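CRISPR-associated endoribonuclease Cas2 (PDB 4QR2) probably acts as a magnesium-dependent nuclease and pairs with Cas1 in CRISPR adaptive immunity against viruses and other mobile genetic elements. Local coordinates at residues Met2-Tyr7 with Asn36-Cys41. Residues are numbered along the deposited sequence; the frame is centred on the assembly and turned at random.
Sequences MVLVTY and NSVFEC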
loop_
_atom_site.group_PDB
_atom_site.type_symbol
_atom_site.label_atom_id
_atom_site.label_comp_id
_atom_site.label_asym_id
_atom_site.label_seq_id
_atom_site.Cartn_x
_atom_site.Cartn_y
_atom_site.Cartn_z
ATOM N N MET A 2 -0.509 -15.407 1.909
ATOM C CA MET A 2 -0.586 -14.262 0.981
ATOM C C MET A 2 -0.201 -13.052 1.801
ATOM O O MET A 2 -0.751 -12.771 2.898
ATOM C CB MET A 2 -1.981 -14.099 0.419
ATOM C CG MET A 2 -2.547 -15.448 -0.074
ATOM S SD MET A 2 -1.753 -16.004 -1.609
ATOM C CE MET A 2 -2.982 -17.205 -2.218
ATOM N N VAL A 3 0.767 -12.334 1.312
ATOM C CA VAL A 3 1.305 -11.214 2.043
ATOM C C VAL A 3 1.282 -10.003 1.130
ATOM O O VAL A 3 1.875 -10.017 0.026
ATOM C CB VAL A 3 2.760 -11.429 2.441
ATOM C CG1 VAL A 3 3.333 -10.170 3.100
ATOM C CG2 VAL A 3 2.900 -12.661 3.389
ATOM N N LEU A 4 0.592 -8.979 1.578
ATOM C CA LEU A 4 0.666 -7.658 0.911
ATOM C C LEU A 4 1.843 -6.837 1.406
ATOM O O LEU A 4 1.980 -6.578 2.609
ATOM C CB LEU A 4 -0.629 -6.889 1.166
ATOM C CG LEU A 4 -0.803 -5.586 0.429
ATOM C CD1 LEU A 4 -1.002 -5.857 -1.023
ATOM C CD2 LEU A 4 -1.925 -4.739 0.981
ATOM N N VAL A 5 2.680 -6.401 0.486
ATOM C CA VAL A 5 3.864 -5.642 0.824
ATOM C C VAL A 5 3.635 -4.201 0.365
ATOM O O VAL A 5 3.436 -3.964 -0.856
ATOM C CB VAL A 5 5.127 -6.193 0.103
ATOM C CG1 VAL A 5 6.381 -5.425 0.501
ATOM C CG2 VAL A 5 5.388 -7.662 0.420
ATOM N N THR A 6 3.758 -3.237 1.297
ATOM C CA THR A 6 3.693 -1.866 0.968
ATOM C C THR A 6 4.985 -1.145 1.345
ATOM O O THR A 6 5.438 -1.160 2.476
ATOM C CB THR A 6 2.390 -1.184 1.551
ATOM O OG1 THR A 6 2.502 -1.173 2.996
ATOM C CG2 THR A 6 1.103 -1.939 1.245
ATOM N N TYR A 7 5.631 -0.564 0.315
ATOM C CA TYR A 7 6.920 0.055 0.444
ATOM C C TYR A 7 6.814 1.550 0.302
ATOM O O TYR A 7 6.338 2.058 -0.707
ATOM C CB TYR A 7 7.912 -0.497 -0.625
ATOM C CG TYR A 7 9.341 0.039 -0.534
ATOM C CD1 TYR A 7 9.926 0.332 0.665
ATOM C CD2 TYR A 7 10.085 0.219 -1.669
ATOM C CE1 TYR A 7 11.226 0.721 0.751
ATOM C CE2 TYR A 7 11.385 0.632 -1.619
ATOM C CZ TYR A 7 11.975 0.919 -0.440
ATOM O OH TYR A 7 13.283 1.338 -0.396
ATOM N N ASN A 36 2.808 0.909 -8.079
ATOM C CA ASN A 36 4.217 1.254 -8.129
ATOM C C ASN A 36 4.972 0.625 -6.976
ATOM O O ASN A 36 6.098 0.101 -7.134
ATOM C CB ASN A 36 4.338 2.771 -8.102
ATOM C CG ASN A 36 5.729 3.290 -8.325
ATOM O OD1 ASN A 36 6.202 4.215 -7.625
ATOM N ND2 ASN A 36 6.338 2.821 -9.343
ATOM N N SER A 37 4.396 0.701 -5.780
ATOM C CA SER A 37 5.124 0.250 -4.577
ATOM C C SER A 37 4.281 -0.649 -3.721
ATOM O O SER A 37 4.457 -0.685 -2.491
ATOM C CB SER A 37 5.621 1.479 -3.795
ATOM O OG SER A 37 4.529 2.334 -3.349
ATOM N N VAL A 38 3.363 -1.384 -4.344
ATOM C CA VAL A 38 2.582 -2.369 -3.624
ATOM C C VAL A 38 2.628 -3.726 -4.370
ATOM O O VAL A 38 2.442 -3.829 -5.617
ATOM C CB VAL A 38 1.083 -1.873 -3.437
ATOM C CG1 VAL A 38 0.226 -2.908 -2.715
ATOM C CG2 VAL A 38 1.005 -0.566 -2.683
ATOM N N PHE A 39 2.868 -4.776 -3.577
ATOM C CA PHE A 39 3.082 -6.119 -4.108
ATOM C C PHE A 39 2.201 -7.134 -3.399
ATOM O O PHE A 39 2.122 -7.176 -2.195
ATOM C CB PHE A 39 4.561 -6.542 -4.065
ATOM C CG PHE A 39 5.496 -5.486 -4.519
ATOM C CD1 PHE A 39 5.887 -4.443 -3.676
ATOM C CD2 PHE A 39 5.929 -5.470 -5.822
ATOM C CE1 PHE A 39 6.713 -3.415 -4.156
ATOM C CE2 PHE A 39 6.743 -4.474 -6.293
ATOM C CZ PHE A 39 7.127 -3.418 -5.470
ATOM N N GLU A 40 1.543 -7.979 -4.192
ATOM C CA GLU A 40 0.772 -9.062 -3.653
ATOM C C GLU A 40 1.557 -10.341 -3.789
ATOM O O GLU A 40 1.750 -10.840 -4.908
ATOM C CB GLU A 40 -0.569 -9.123 -4.378
ATOM C CG GLU A 40 -1.549 -8.031 -4.000
ATOM C CD GLU A 40 -2.831 -7.985 -4.824
ATOM O OE1 GLU A 40 -3.056 -8.853 -5.795
ATOM O OE2 GLU A 40 -3.624 -7.050 -4.533
ATOM N N CYS A 41 2.051 -10.881 -2.680
ATOM C CA CYS A 41 3.065 -11.946 -2.741
ATOM C C CYS A 41 2.496 -13.221 -2.149
ATOM O O CYS A 41 1.687 -13.198 -1.252
ATOM C CB CYS A 41 4.375 -11.580 -2.012
ATOM S SG CYS A 41 5.231 -10.213 -2.751
#
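Leu4 holds CG anti to its backbone N (chi1 -173°); together with chi2 of 70° this carries CD1 toward the neighbouring strand, 3.6 Å from CG1 of Val38. Val38 has CG1 anti to its own N as well, and the two branches meet at a slant; the same CD1 also meets CG of Glu40 at 3.7 Å. The Thr6 methyl CG2 lies beside CG2 of Val38, 4.2 Å away. This face of the sheet turns to the second subunit: Thr6 OG1 hydrogen-bonds OE1 of Gln35 of the second subunit, and Glu40 OE2 makes a salt bridge to Arg67 and a hydrogen bond with the Tyr69 hydroxyl, both of that second subunit. In the ferredoxin-like fold of Cas2, residues 2-7 and 38-41 are the two central, antiparallel strands of a four-stranded sheet. Val5 and Phe39 form a hydrogen-bonded pair, with Val5 N to Phe39 O at 2.8 Å and Phe39 N to Val5 O at 2.9 Å; Val3 and Cys41 pair likewise. On their face, Val5 CG2 rests 4.1 Å from Cys41 SG, while Phe39 packs on Cys27 of helix 14-27. One further bond, Tyr7 N to Ser37 O at 3.0 Å, is almost straight (174°) and extends the pairing toward Asp8, the predicted magnesium ligand; the Tyr7 hydroxyl hydrogen-bonds Asp64 OD2.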